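Local coordinates for protein putative phosphatase (DUF442) (Shewanella putrefaciens CN-32, PDB 3GXH) that is a putative phosphatase of the dual-specificity protein tyrosine phosphatase superfamily, probably hydrolysing phosphate esters on a substrate not yet identified, at residues A[20-25]-A[112-117]. Sequence-based numbering, arbitrary orientation.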
ATOM      1  N   PRO A  20       4.195  11.030   6.568  1.00 21.23           N
ATOM      2  CA  PRO A  20       4.964  11.852   5.633  1.00 19.60           C
ATOM      3  C   PRO A  20       5.788  11.072   4.563  1.00 17.50           C
ATOM      4  O   PRO A  20       5.882  11.599   3.427  1.00 22.83           O
ATOM      5  CB  PRO A  20       5.840  12.703   6.575  1.00 21.92           C
ATOM      6  CG  PRO A  20       4.890  12.906   7.777  1.00 21.71           C
ATOM      7  CD  PRO A  20       4.264  11.538   7.951  1.00 21.60           C
ATOM      8  N   GLN A  21       6.270   9.869   4.870  1.00 18.41           N
ATOM      9  CA  GLN A  21       6.965   8.993   3.856  1.00 16.16           C
ATOM     10  C   GLN A  21       6.196   7.739   3.342  1.00 14.32           C
ATOM     11  O   GLN A  21       6.806   6.838   2.765  1.00 14.18           O
ATOM     12  CB  GLN A  21       8.334   8.512   4.361  1.00 18.48           C
ATOM     13  CG  GLN A  21       9.320   9.623   4.826  1.00 21.10           C
ATOM     14  CD  GLN A  21      10.727   9.057   5.279  1.00 18.10           C
ATOM     15  OE1 GLN A  21      10.841   8.283   6.243  1.00 29.10           O
ATOM     16  NE2 GLN A  21      11.732   9.363   4.508  1.00 23.38           N
ATOM     17  N   LEU A  22       4.918   7.616   3.682  1.00 14.37           N
ATOM     18  CA  LEU A  22       4.144   6.454   3.217  1.00 11.93           C
ATOM     19  C   LEU A  22       2.815   6.924   2.635  1.00 12.50           C
ATOM     20  O   LEU A  22       1.968   7.496   3.326  1.00 13.72           O
ATOM     21  CB  LEU A  22       3.832   5.503   4.375  1.00 13.01           C
ATOM     22  CG  LEU A  22       3.109   4.234   3.976  1.00 13.80           C
ATOM     23  CD1 LEU A  22       3.869   3.390   2.967  1.00 12.52           C
ATOM     24  CD2 LEU A  22       2.779   3.460   5.310  1.00 20.97           C
ATOM     25  N   LEU A  23       2.614   6.624   1.353  1.00 12.60           N
ATOM     26  CA  LEU A  23       1.377   6.766   0.647  1.00  9.84           C
ATOM     27  C   LEU A  23       0.753   5.401   0.471  1.00 10.35           C
ATOM     28  O   LEU A  23       1.454   4.404   0.307  1.00 10.55           O
ATOM     29  CB  LEU A  23       1.628   7.364  -0.720  1.00 11.89           C
ATOM     30  CG  LEU A  23       2.256   8.736  -0.785  1.00 15.13           C
ATOM     31  CD1 LEU A  23       2.469   9.155  -2.210  1.00 15.95           C
ATOM     32  CD2 LEU A  23       1.376   9.755  -0.024  1.00 24.90           C
ATOM     33  N   SER A  24      -0.579   5.328   0.494  1.00 10.45           N
ATOM     34  CA  SER A  24      -1.318   4.131   0.071  1.00 10.87           C
ATOM     35  C   SER A  24      -2.278   4.568  -1.033  1.00  9.70           C
ATOM     36  O   SER A  24      -2.747   5.691  -1.044  1.00 11.02           O
ATOM     37  CB  SER A  24      -2.051   3.474   1.236  1.00 11.74           C
ATOM     38  OG  SER A  24      -3.115   4.320   1.728  1.00 13.16           O
ATOM     39  N   SER A  25      -2.567   3.686  -1.969  1.00  9.53           N
ATOM     40  CA  SER A  25      -3.514   4.017  -3.023  1.00  9.53           C
ATOM     41  C   SER A  25      -4.078   2.823  -3.718  1.00  9.61           C
ATOM     42  O   SER A  25      -3.679   1.676  -3.495  1.00 10.08           O
ATOM     43  CB  SER A  25      -2.870   4.936  -4.064  1.00  9.55           C
ATOM     44  OG  SER A  25      -1.970   4.286  -4.952  1.00  9.86           O
ATOM     45  N   ALA A 112      -4.971  -1.578   4.651  1.00 11.40           N
ATOM     46  CA  ALA A 112      -4.919  -2.574   5.741  1.00 11.24           C
ATOM     47  C   ALA A 112      -3.460  -2.861   6.116  1.00 10.81           C
ATOM     48  O   ALA A 112      -3.099  -2.907   7.274  1.00 13.05           O
ATOM     49  CB  ALA A 112      -5.685  -3.851   5.365  1.00 10.84           C
ATOM     50  N   PHE A 113      -2.623  -3.054   5.104  1.00 10.17           N
ATOM     51  CA  PHE A 113      -1.206  -3.340   5.339  1.00 10.52           C
ATOM     52  C   PHE A 113      -0.508  -2.113   5.931  1.00 11.42           C
ATOM     53  O   PHE A 113       0.339  -2.238   6.816  1.00 11.68           O
ATOM     54  CB  PHE A 113      -0.485  -3.802   4.053  1.00 11.54           C
ATOM     55  CG  PHE A 113      -0.615  -5.280   3.752  1.00 12.42           C
ATOM     56  CD1 PHE A 113      -1.804  -5.974   3.952  1.00 13.01           C
ATOM     57  CD2 PHE A 113       0.445  -5.960   3.185  1.00 11.94           C
ATOM     58  CE1 PHE A 113      -1.916  -7.323   3.636  1.00 12.43           C
ATOM     59  CE2 PHE A 113       0.308  -7.293   2.901  1.00 12.53           C
ATOM     60  CZ  PHE A 113      -0.841  -7.965   3.103  1.00 12.78           C
ATOM     61  N   ALA A 114      -0.877  -0.912   5.473  1.00 11.75           N
ATOM     62  CA  ALA A 114      -0.311   0.295   6.062  1.00 12.61           C
ATOM     63  C   ALA A 114      -0.701   0.415   7.540  1.00 11.04           C
ATOM     64  O   ALA A 114       0.137   0.774   8.389  1.00 11.74           O
ATOM     65  CB  ALA A 114      -0.755   1.558   5.303  1.00 11.51           C
ATOM     66  N   TYR A 115      -1.935   0.123   7.882  1.00 11.40           N
ATOM     67  CA  TYR A 115      -2.369   0.133   9.276  1.00 11.56           C
ATOM     68  C   TYR A 115      -1.518  -0.823  10.105  1.00 11.09           C
ATOM     69  O   TYR A 115      -1.020  -0.454  11.174  1.00 11.86           O
ATOM     70  CB  TYR A 115      -3.836  -0.265   9.354  1.00 12.33           C
ATOM     71  CG  TYR A 115      -4.278  -0.550  10.756  1.00 14.13           C
ATOM     72  CD1 TYR A 115      -4.411   0.488  11.663  1.00 15.51           C
ATOM     73  CD2 TYR A 115      -4.485  -1.861  11.202  1.00 15.48           C
ATOM     74  CE1 TYR A 115      -4.780   0.244  12.976  1.00 16.29           C
ATOM     75  CE2 TYR A 115      -4.866  -2.120  12.517  1.00 18.87           C
ATOM     76  CZ  TYR A 115      -5.005  -1.075  13.388  1.00 14.96           C
ATOM     77  OH  TYR A 115      -5.390  -1.344  14.715  1.00 18.13           O
ATOM     78  N   LEU A 116      -1.314  -2.057   9.604  1.00 10.99           N
ATOM     79  CA  LEU A 116      -0.564  -3.006  10.378  1.00 10.92           C
ATOM     80  C   LEU A 116       0.883  -2.569  10.550  1.00 12.45           C
ATOM     81  O   LEU A 116       1.490  -2.808  11.622  1.00 12.17           O
ATOM     82  CB  LEU A 116      -0.635  -4.394   9.743  1.00 11.70           C
ATOM     83  CG  LEU A 116      -2.012  -5.042   9.918  1.00 11.86           C
ATOM     84  CD1 LEU A 116      -2.055  -6.345   9.120  1.00 12.64           C
ATOM     85  CD2 LEU A 116      -2.401  -5.308  11.393  1.00 12.75           C
ATOM     86  N   TYR A 117       1.454  -1.933   9.539  1.00 12.56           N
ATOM     87  CA  TYR A 117       2.811  -1.456   9.606  1.00 12.61           C
ATOM     88  C   TYR A 117       2.941  -0.370  10.642  1.00 12.87           C
ATOM     89  O   TYR A 117       3.863  -0.388  11.476  1.00 12.25           O
ATOM     90  CB  TYR A 117       3.273  -0.952   8.230  1.00 14.13           C
ATOM     91  CG  TYR A 117       4.560  -0.186   8.269  1.00 15.99           C
ATOM     92  CD1 TYR A 117       5.767  -0.859   8.363  1.00 15.07           C
ATOM     93  CD2 TYR A 117       4.571   1.230   8.255  1.00 17.30           C
ATOM     94  CE1 TYR A 117       6.974  -0.147   8.407  1.00 16.19           C
ATOM     95  CE2 TYR A 117       5.780   1.937   8.319  1.00 17.77           C
ATOM     96  CZ  TYR A 117       6.946   1.228   8.374  1.00 18.36           C
ATOM     97  OH  TYR A 117       8.129   1.952   8.459  1.00 24.18           O
TER
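The buried OG of S24 is gripped by three groups: NE2 of Q18, ND2 of N107 and the backbone O of Q16. These bonds tie strand 22-25 both to the neighbouring hairpin strand 16-19 and to the residue just before helix 108-120. S24 turns its CB toward the helix, but S24 CB comes no closer than 4.7 Å to A114 CB. The closer contact with the helix is wholly apolar and rests on one methyl of L22. With CG anti to the backbone N (chi1 -176°) and chi2 at 59°, the leucine extends from the strand and presents CD2 to two side chains three residues apart on the same side of the helix. L22 CD2 lies 4.0 Å from A114 CB and 4.1 Å from Y117 CD2; CD1 stays farther from the helix. The Y117 ring, also carried anti to its backbone N (chi1 168°), meets the methyl obliquely at its CD2 corner. A114 is buried, with its CB directed at the strand. N107 lies in an HCX4R sequence beginning at H103, which resembles the HCX5R P-loop signature of cysteine-dependent phosphatases but is one residue shorter; helix 108-120 may therefore correspond to the helix that follows the phosphate-binding loop in those enzymes. Strand 22-25 runs between antiparallel 16-19 and parallel 100-103, where L22 also touches V100. Helix 108-120 packs over this part of the sheet, with Y117 reaching F88 and M92 of helix 82-94 and L116 resting against helix 142-154.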